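Local coordinates for putative prolyl-tRNA synthetase (Leishmania major, PDB 5XIL), which probably charges tRNA(Pro) with L-proline at the expense of ATP, yielding AMP and diphosphate, as a prolyl-tRNA synthetase, at residues V45-L53 and L264-M272; Q483-H491 and T499-L507. All coordinates share one frame; numbering follows the deposited sequence.

Interaction 1 lies near the centre of the chain, where helix 40-60 packs on the end of strand 253-265 and the start of helix 267-276 within the class II catalytic part. Interaction 2 belongs to the C-terminal zinc-containing part, where the loop 483-491 folds back on the start of strand 504-509 and the residues leading into it. Their centres are 35 Å apart and their nearest atoms about 13 Å. The chemistry differs with place: 45-53 and 264-272 meet through a tryptophan face and aliphatic groups, nearly all buried, whereas 483-491 and 499-507 are tied by four hydrogen bonds, three of them to a second tryptophan, in a partly exposed setting. Only interaction 2 uses its indole nitrogen across the contact.

Interaction 1: V45-L53 and L264-M272; sequences VWKCVQRFL and LSTRVIGVM
S265, whose carbonyl carbon C lies 3.5 Å from W46 CZ3, commits its hydroxyl to its own segment: R267 N donates to S265 OG at 3.1 Å, with an N-H...O angle of 160°. This capping bond closes the turn that carries strand 253-265 into helix 267-276, and W46 packs on that turn. With CG anti to the backbone N (chi1 -168°), the indole leaves the flank of its helix and reaches across. T266 CG2 sits over one face of W46, 3.8 Å from the centroid of its six-membered ring and 22° off the normal, a CH-pi contact; the two side chains cross at about a right angle. Q50 CG of W46's own helix covers the opposite face, so the ring is clasped between two aliphatic groups. At the ring edge, in plane, L264 O stands 3.6 Å from W46 CH2.

Aliphatic contacts continue along the helix, before and after W46. V45 CG1 slides past I269 CG1 at 4.0 Å, while V45 CG2 meets M272 CE tip to tip at 3.9 Å, the methionine chain bending at its last torsion to bring that methyl across. Further along, L264 CD2 is shared by W46, by V49 CG1 at 3.9 Å, and more loosely by L53. The axes of 45-53 and 267-272 come no closer than 10.5 Å.

In class II synthetases a long helix followed by a strand forms motif 1 and a strand-turn-helix forms motif 3, and these segments are consistent with those elements. K47 and R51, on another flank of helix 40-60, reach E58 of the second subunit in salt bridges. Strand 156-165 bonds the backbone of L264 and T266, and Q226 and I151 take up the R267 guanidinium, which leaves an apolar join between the subunit-contacting helix and the capped turn.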
loop_
_atom_site.group_PDB
_atom_site.type_symbol
_atom_site.label_atom_id
_atom_site.label_comp_id
_atom_site.label_asym_id
_atom_site.label_seq_id
_atom_site.Cartn_x
_atom_site.Cartn_y
_atom_site.Cartn_z
ATOM N N VAL A 45 -6.924 9.609 2.041
ATOM C CA VAL A 45 -7.595 8.929 3.169
ATOM C C VAL A 45 -7.406 7.381 3.127
ATOM O O VAL A 45 -7.057 6.790 4.098
ATOM C CB VAL A 45 -9.080 9.316 3.263
ATOM C CG1 VAL A 45 -9.692 8.621 4.420
ATOM C CG2 VAL A 45 -9.229 10.819 3.369
ATOM N N TRP A 46 -7.605 6.789 1.951
ATOM C CA TRP A 46 -7.415 5.363 1.690
ATOM C C TRP A 46 -5.962 5.000 1.900
ATOM O O TRP A 46 -5.670 4.062 2.616
ATOM C CB TRP A 46 -7.937 4.987 0.317
ATOM C CG TRP A 46 -8.010 3.480 0.165
ATOM C CD1 TRP A 46 -7.265 2.748 -0.668
ATOM C CD2 TRP A 46 -8.796 2.535 0.949
ATOM N NE1 TRP A 46 -7.561 1.391 -0.508
ATOM C CE2 TRP A 46 -8.474 1.245 0.503
ATOM C CE3 TRP A 46 -9.691 2.660 1.989
ATOM C CZ2 TRP A 46 -9.079 0.083 1.031
ATOM C CZ3 TRP A 46 -10.309 1.538 2.493
ATOM C CH2 TRP A 46 -10.000 0.264 2.029
ATOM N N LYS A 47 -5.055 5.851 1.452
ATOM C CA LYS A 47 -3.607 5.575 1.685
ATOM C C LYS A 47 -3.317 5.461 3.193
ATOM O O LYS A 47 -2.609 4.574 3.621
ATOM C CB LYS A 47 -2.777 6.678 1.081
ATOM C CG LYS A 47 -1.359 6.313 1.016
ATOM C CD LYS A 47 -0.577 7.556 0.579
ATOM C CE LYS A 47 0.531 7.202 -0.392
ATOM N NZ LYS A 47 1.337 8.434 -0.675
ATOM N N CYS A 48 -3.925 6.331 3.977
ATOM C CA CYS A 48 -3.773 6.394 5.432
ATOM C C CYS A 48 -4.331 5.149 6.077
ATOM O O CYS A 48 -3.735 4.568 7.003
ATOM C CB CYS A 48 -4.455 7.608 6.060
ATOM S SG CYS A 48 -3.595 9.145 5.690
ATOM N N VAL A 49 -5.505 4.740 5.565
ATOM C CA VAL A 49 -6.113 3.518 6.035
ATOM C C VAL A 49 -5.263 2.295 5.738
ATOM O O VAL A 49 -5.056 1.380 6.614
ATOM C CB VAL A 49 -7.536 3.338 5.478
ATOM C CG1 VAL A 49 -8.077 1.940 5.794
ATOM C CG2 VAL A 49 -8.438 4.437 5.995
ATOM N N GLN A 50 -4.741 2.258 4.534
ATOM C CA GLN A 50 -3.859 1.157 4.155
ATOM C C GLN A 50 -2.633 1.047 5.089
ATOM O O GLN A 50 -2.288 -0.028 5.534
ATOM C CB GLN A 50 -3.348 1.303 2.735
ATOM C CG GLN A 50 -4.338 0.950 1.700
ATOM C CD GLN A 50 -3.816 1.083 0.258
ATOM O OE1 GLN A 50 -3.085 1.989 -0.061
ATOM N NE2 GLN A 50 -4.249 0.204 -0.589
ATOM N N ARG A 51 -1.978 2.156 5.363
ATOM C CA ARG A 51 -0.842 2.169 6.256
ATOM C C ARG A 51 -1.189 1.681 7.652
ATOM O O ARG A 51 -0.531 0.787 8.171
ATOM C CB ARG A 51 -0.209 3.528 6.279
ATOM C CG ARG A 51 0.506 3.800 4.957
ATOM C CD ARG A 51 0.981 5.252 4.871
ATOM N NE ARG A 51 1.646 5.511 3.596
ATOM C CZ ARG A 51 1.812 6.735 3.094
ATOM N NH1 ARG A 51 1.385 7.776 3.757
ATOM N NH2 ARG A 51 2.423 6.912 1.933
ATOM N N PHE A 52 -2.261 2.222 8.217
ATOM C CA PHE A 52 -2.629 2.091 9.597
ATOM C C PHE A 52 -3.176 0.684 9.798
ATOM O O PHE A 52 -2.749 0.006 10.678
ATOM C CB PHE A 52 -3.688 3.155 9.939
ATOM C CG PHE A 52 -4.266 3.095 11.332
ATOM C CD1 PHE A 52 -3.578 3.631 12.414
ATOM C CD2 PHE A 52 -5.493 2.471 11.582
ATOM C CE1 PHE A 52 -4.130 3.618 13.688
ATOM C CE2 PHE A 52 -6.056 2.473 12.853
ATOM C CZ PHE A 52 -5.359 3.014 13.905
ATOM N N LEU A 53 -4.210 0.328 9.029
ATOM C CA LEU A 53 -4.814 -1.020 9.118
ATOM C C LEU A 53 -3.849 -2.118 8.644
ATOM O O LEU A 53 -3.749 -3.151 9.272
ATOM C CB LEU A 53 -6.121 -1.102 8.290
ATOM C CG LEU A 53 -6.828 -2.444 8.238
ATOM C CD1 LEU A 53 -7.185 -2.864 9.656
ATOM C CD2 LEU A 53 -8.061 -2.307 7.310
ATOM N N LEU A 264 -12.919 -4.480 4.907
ATOM C CA LEU A 264 -13.190 -3.042 5.115
ATOM C C LEU A 264 -12.863 -2.350 3.789
ATOM O O LEU A 264 -11.816 -2.658 3.174
ATOM C CB LEU A 264 -12.315 -2.506 6.242
ATOM C CG LEU A 264 -12.440 -1.020 6.582
ATOM C CD1 LEU A 264 -12.280 -0.806 8.062
ATOM C CD2 LEU A 264 -11.359 -0.219 5.842
ATOM N N SER A 265 -13.730 -1.448 3.340
ATOM C CA SER A 265 -13.636 -0.859 2.010
ATOM C C SER A 265 -13.632 0.692 2.053
ATOM O O SER A 265 -13.753 1.254 3.104
ATOM C CB SER A 265 -14.814 -1.300 1.183
ATOM O OG SER A 265 -16.012 -0.604 1.510
ATOM N N THR A 266 -13.570 1.304 0.875
ATOM C CA THR A 266 -13.631 2.751 0.729
ATOM C C THR A 266 -14.980 3.338 1.138
ATOM O O THR A 266 -15.146 4.575 1.155
ATOM C CB THR A 266 -13.321 3.141 -0.708
ATOM O OG1 THR A 266 -13.959 2.229 -1.565
ATOM C CG2 THR A 266 -11.844 3.069 -0.908
ATOM N N ARG A 267 -15.933 2.485 1.517
ATOM C CA ARG A 267 -17.078 2.978 2.223
ATOM C C ARG A 267 -16.691 3.845 3.456
ATOM O O ARG A 267 -17.442 4.771 3.836
ATOM C CB ARG A 267 -18.020 1.853 2.654
ATOM C CG ARG A 267 -19.007 2.307 3.720
ATOM C CD ARG A 267 -19.906 1.224 4.157
ATOM N NE ARG A 267 -20.808 1.001 3.051
ATOM C CZ ARG A 267 -21.862 0.235 3.129
ATOM N NH1 ARG A 267 -22.130 -0.371 4.265
ATOM N NH2 ARG A 267 -22.633 0.099 2.059
ATOM N N VAL A 268 -15.517 3.542 4.093
ATOM C CA VAL A 268 -15.146 4.346 5.223
ATOM C C VAL A 268 -15.073 5.824 4.841
ATOM O O VAL A 268 -15.325 6.702 5.710
ATOM C CB VAL A 268 -13.817 3.890 5.911
ATOM C CG1 VAL A 268 -13.829 2.436 6.345
ATOM C CG2 VAL A 268 -12.661 4.135 5.005
ATOM N N ILE A 269 -14.705 6.132 3.609
ATOM C CA ILE A 269 -14.540 7.509 3.208
ATOM C C ILE A 269 -15.934 8.190 3.151
ATOM O O ILE A 269 -16.102 9.317 3.575
ATOM C CB ILE A 269 -13.822 7.636 1.823
ATOM C CG1 ILE A 269 -12.397 7.005 1.905
ATOM C CG2 ILE A 269 -13.840 9.074 1.330
ATOM C CD1 ILE A 269 -11.724 6.940 0.598
ATOM N N GLY A 270 -16.898 7.511 2.545
ATOM C CA GLY A 270 -18.261 8.048 2.483
ATOM C C GLY A 270 -18.849 8.277 3.890
ATOM O O GLY A 270 -19.485 9.296 4.141
ATOM N N VAL A 271 -18.656 7.343 4.803
ATOM C CA VAL A 271 -19.124 7.488 6.174
ATOM C C VAL A 271 -18.521 8.749 6.813
ATOM O O VAL A 271 -19.203 9.569 7.401
ATOM C CB VAL A 271 -18.816 6.250 7.031
ATOM C CG1 VAL A 271 -19.133 6.461 8.506
ATOM C CG2 VAL A 271 -19.635 5.022 6.554
ATOM N N MET A 272 -17.235 8.874 6.643
ATOM C CA MET A 272 -16.471 10.028 7.163
ATOM C C MET A 272 -17.031 11.362 6.687
ATOM O O MET A 272 -17.248 12.254 7.499
ATOM C CB MET A 272 -14.989 9.838 6.810
ATOM C CG MET A 272 -14.113 10.993 7.300
ATOM S SD MET A 272 -12.498 10.961 6.483
ATOM C CE MET A 272 -12.805 11.390 4.846
#

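Interaction 2: Q483-H491 and T499-L507; sequences QPEEPAEGH and TKPATTWVL. With ACT (acetate ion), chain C.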
loop_
_atom_site.group_PDB
_atom_site.type_symbol
_atom_site.label_atom_id
_atom_site.label_comp_id
_atom_site.label_asym_id
_atom_site.label_seq_id
_atom_site.Cartn_x
_atom_site.Cartn_y
_atom_site.Cartn_z
ATOM N N GLN A 483 -24.118 -3.454 26.373
ATOM C CA GLN A 483 -25.532 -3.398 26.646
ATOM C C GLN A 483 -25.868 -2.376 27.738
ATOM O O GLN A 483 -25.042 -2.110 28.565
ATOM C CB GLN A 483 -26.025 -4.765 27.122
ATOM C CG GLN A 483 -25.994 -5.824 26.068
ATOM C CD GLN A 483 -27.189 -5.795 25.184
ATOM O OE1 GLN A 483 -28.315 -5.898 25.651
ATOM N NE2 GLN A 483 -26.973 -5.699 23.875
ATOM N N PRO A 484 -27.038 -1.775 27.686
ATOM C CA PRO A 484 -27.546 -0.909 28.778
ATOM C C PRO A 484 -27.448 -1.562 30.143
ATOM O O PRO A 484 -27.578 -2.769 30.254
ATOM C CB PRO A 484 -29.032 -0.782 28.452
ATOM C CG PRO A 484 -29.115 -0.984 26.998
ATOM C CD PRO A 484 -28.038 -1.961 26.621
ATOM N N GLU A 485 -27.278 -0.768 31.194
ATOM C CA GLU A 485 -27.483 -1.270 32.559
ATOM C C GLU A 485 -28.898 -1.789 32.745
ATOM O O GLU A 485 -29.081 -2.851 33.334
ATOM C CB GLU A 485 -27.210 -0.165 33.573
ATOM C CG GLU A 485 -25.726 0.134 33.678
ATOM C CD GLU A 485 -25.052 -0.691 34.760
ATOM O OE1 GLU A 485 -25.313 -1.936 34.834
ATOM O OE2 GLU A 485 -24.277 -0.070 35.544
ATOM N N GLU A 486 -29.910 -1.061 32.265
ATOM C CA GLU A 486 -31.296 -1.548 32.423
ATOM C C GLU A 486 -31.452 -2.977 31.834
ATOM O O GLU A 486 -31.248 -3.170 30.601
ATOM C CB GLU A 486 -32.278 -0.617 31.731
ATOM C CG GLU A 486 -33.746 -0.935 31.969
ATOM C CD GLU A 486 -34.671 -0.008 31.262
ATOM O OE1 GLU A 486 -35.883 -0.069 31.560
ATOM O OE2 GLU A 486 -34.219 0.770 30.386
ATOM N N PRO A 487 -31.816 -3.977 32.691
ATOM C CA PRO A 487 -31.984 -5.374 32.208
ATOM C C PRO A 487 -33.053 -5.496 31.172
ATOM O O PRO A 487 -34.165 -4.972 31.345
ATOM C CB PRO A 487 -32.383 -6.152 33.493
ATOM C CG PRO A 487 -31.779 -5.338 34.604
ATOM C CD PRO A 487 -31.956 -3.905 34.172
ATOM N N ALA A 488 -32.768 -6.205 30.082
ATOM C CA ALA A 488 -33.791 -6.432 29.061
ATOM C C ALA A 488 -35.007 -7.257 29.545
ATOM O O ALA A 488 -36.155 -7.008 29.143
ATOM C CB ALA A 488 -33.149 -7.150 27.884
ATOM N N GLU A 489 -34.710 -8.221 30.404
ATOM C CA GLU A 489 -35.640 -9.180 31.030
ATOM C C GLU A 489 -36.828 -8.544 31.720
ATOM O O GLU A 489 -37.893 -9.154 31.803
ATOM C CB GLU A 489 -34.883 -10.018 32.097
ATOM C CG GLU A 489 -33.661 -10.720 31.538
ATOM C CD GLU A 489 -32.393 -9.856 31.507
ATOM O OE1 GLU A 489 -32.353 -8.771 32.109
ATOM O OE2 GLU A 489 -31.409 -10.258 30.857
ATOM N N GLY A 490 -36.658 -7.321 32.219
ATOM C CA GLY A 490 -37.793 -6.551 32.735
ATOM C C GLY A 490 -38.843 -6.149 31.709
ATOM O O GLY A 490 -39.885 -5.569 32.040
ATOM N N HIS A 491 -38.601 -6.419 30.438
ATOM C CA HIS A 491 -39.454 -5.902 29.423
ATOM C C HIS A 491 -39.942 -7.017 28.569
ATOM O O HIS A 491 -39.259 -8.001 28.412
ATOM C CB HIS A 491 -38.637 -4.943 28.505
ATOM C CG HIS A 491 -38.274 -3.681 29.182
ATOM N ND1 HIS A 491 -39.194 -2.690 29.405
ATOM C CD2 HIS A 491 -37.122 -3.272 29.759
ATOM C CE1 HIS A 491 -38.623 -1.714 30.092
ATOM N NE2 HIS A 491 -37.358 -2.025 30.292
ATOM N N THR A 499 -45.142 -10.757 23.599
ATOM C CA THR A 499 -45.376 -11.049 24.999
ATOM C C THR A 499 -44.227 -11.683 25.726
ATOM O O THR A 499 -44.181 -11.621 26.944
ATOM C CB THR A 499 -46.582 -12.030 25.126
ATOM O OG1 THR A 499 -47.766 -11.318 24.763
ATOM C CG2 THR A 499 -46.760 -12.537 26.523
ATOM N N LYS A 500 -43.346 -12.378 25.016
ATOM C CA LYS A 500 -42.223 -13.022 25.686
ATOM C C LYS A 500 -41.301 -12.036 26.323
ATOM O O LYS A 500 -41.088 -10.945 25.759
ATOM C CB LYS A 500 -41.407 -13.880 24.702
ATOM C CG LYS A 500 -42.212 -15.059 24.236
ATOM C CD LYS A 500 -41.508 -15.858 23.154
ATOM C CE LYS A 500 -42.251 -17.170 22.950
ATOM N NZ LYS A 500 -41.760 -17.813 21.709
ATOM N N PRO A 501 -40.733 -12.404 27.492
ATOM C CA PRO A 501 -39.665 -11.605 28.058
ATOM C C PRO A 501 -38.490 -11.488 27.069
ATOM O O PRO A 501 -38.104 -12.445 26.390
ATOM C CB PRO A 501 -39.231 -12.373 29.339
ATOM C CG PRO A 501 -40.258 -13.447 29.501
ATOM C CD PRO A 501 -40.903 -13.689 28.188
ATOM N N ALA A 502 -37.982 -10.265 26.939
ATOM C CA ALA A 502 -36.775 -10.023 26.167
ATOM C C ALA A 502 -35.559 -10.667 26.843
ATOM O O ALA A 502 -35.474 -10.783 28.098
ATOM C CB ALA A 502 -36.560 -8.529 26.034
ATOM N N THR A 503 -34.582 -11.019 26.027
ATOM C CA THR A 503 -33.300 -11.481 26.515
ATOM C C THR A 503 -32.138 -10.568 26.241
ATOM O O THR A 503 -31.068 -10.764 26.809
ATOM C CB THR A 503 -32.965 -12.863 25.888
ATOM O OG1 THR A 503 -32.925 -12.756 24.459
ATOM C CG2 THR A 503 -34.096 -13.860 26.263
ATOM N N THR A 504 -32.304 -9.594 25.348
ATOM C CA THR A 504 -31.172 -8.664 25.099
ATOM C C THR A 504 -31.788 -7.351 24.621
ATOM O O THR A 504 -32.963 -7.322 24.281
ATOM C CB THR A 504 -30.256 -9.289 24.035
ATOM O OG1 THR A 504 -29.073 -8.503 23.849
ATOM C CG2 THR A 504 -30.957 -9.465 22.731
ATOM N N TRP A 505 -30.976 -6.290 24.522
ATOM C CA TRP A 505 -31.360 -5.110 23.741
ATOM C C TRP A 505 -30.743 -5.245 22.391
ATOM O O TRP A 505 -29.647 -5.742 22.287
ATOM C CB TRP A 505 -30.836 -3.843 24.411
ATOM C CG TRP A 505 -31.445 -3.572 25.755
ATOM C CD1 TRP A 505 -31.045 -4.062 26.955
ATOM C CD2 TRP A 505 -32.545 -2.707 26.031
ATOM N NE1 TRP A 505 -31.816 -3.546 27.967
ATOM C CE2 TRP A 505 -32.747 -2.720 27.439
ATOM C CE3 TRP A 505 -33.378 -1.948 25.242
ATOM C CZ2 TRP A 505 -33.740 -1.967 28.067
ATOM C CZ3 TRP A 505 -34.376 -1.233 25.834
ATOM C CH2 TRP A 505 -34.553 -1.238 27.268
ATOM N N VAL A 506 -31.409 -4.828 21.343
ATOM C CA VAL A 506 -30.794 -4.870 20.004
ATOM C C VAL A 506 -31.007 -3.481 19.393
ATOM O O VAL A 506 -31.940 -2.776 19.762
ATOM C CB VAL A 506 -31.419 -5.986 19.126
ATOM C CG1 VAL A 506 -32.865 -5.765 18.890
ATOM C CG2 VAL A 506 -30.747 -6.147 17.739
ATOM N N LEU A 507 -30.076 -3.076 18.560
ATOM C CA LEU A 507 -30.141 -1.825 17.836
ATOM C C LEU A 507 -30.820 -2.004 16.511
ATOM O O LEU A 507 -30.347 -2.818 15.684
ATOM C CB LEU A 507 -28.700 -1.321 17.684
ATOM C CG LEU A 507 -28.495 -0.004 16.997
ATOM C CD1 LEU A 507 -29.014 1.113 17.867
ATOM C CD2 LEU A 507 -26.990 0.140 16.727
HETATM C C ACT C . -42.895 -12.807 21.441
HETATM O O ACT C . -41.913 -12.071 21.693
HETATM O OXT ACT C . -44.005 -12.694 22.110
HETATM C CH3 ACT C . -42.701 -13.809 20.327
#
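The amide of Q483 pairs with the backbone of W505 much as a neighbouring strand would, using both its ends. W505 N donates to Q483 OE1 at 2.9 Å (165° at the hydrogen), in the carbonyl plane and on a lone pair, while Q483 NE2 returns a bond of 3.1 Å to W505 O, which lies in the amide plane. A bend at chi2 (-83°) folds the glutamine back to make this double grip, and a second acceptor for NE2, P480 O, helps fix the amide's rotation.

The same loop lines much of the W505 indole. P484 CG lies over one face of W505, 3.7 Å from the centroid of its five-membered ring, and W505 NE1 donates to E486 O at 2.7 Å. The six-membered ring turns its edge toward the H491 face in an offset edge-to-face pair, planes 65° apart. H491 NE2 in turn bonds E486 OE1 at 2.8 Å, meeting it from above the carboxylate plane; E486 OE2 forms a salt bridge with R416, which also makes a cation-pi contact with W505. A502 N closes the loop on H491 O at 3.0 Å. K500, beside the zinc-binding C438, joins T499 in holding an acetate, probably a crystallisation component, through backbone N atoms.

Directional polar bonds, the E486-R416 ion pair and packing of P484 and A488 on W505 together imply a firmly held loop in the C-terminal zinc-containing part of the synthetase.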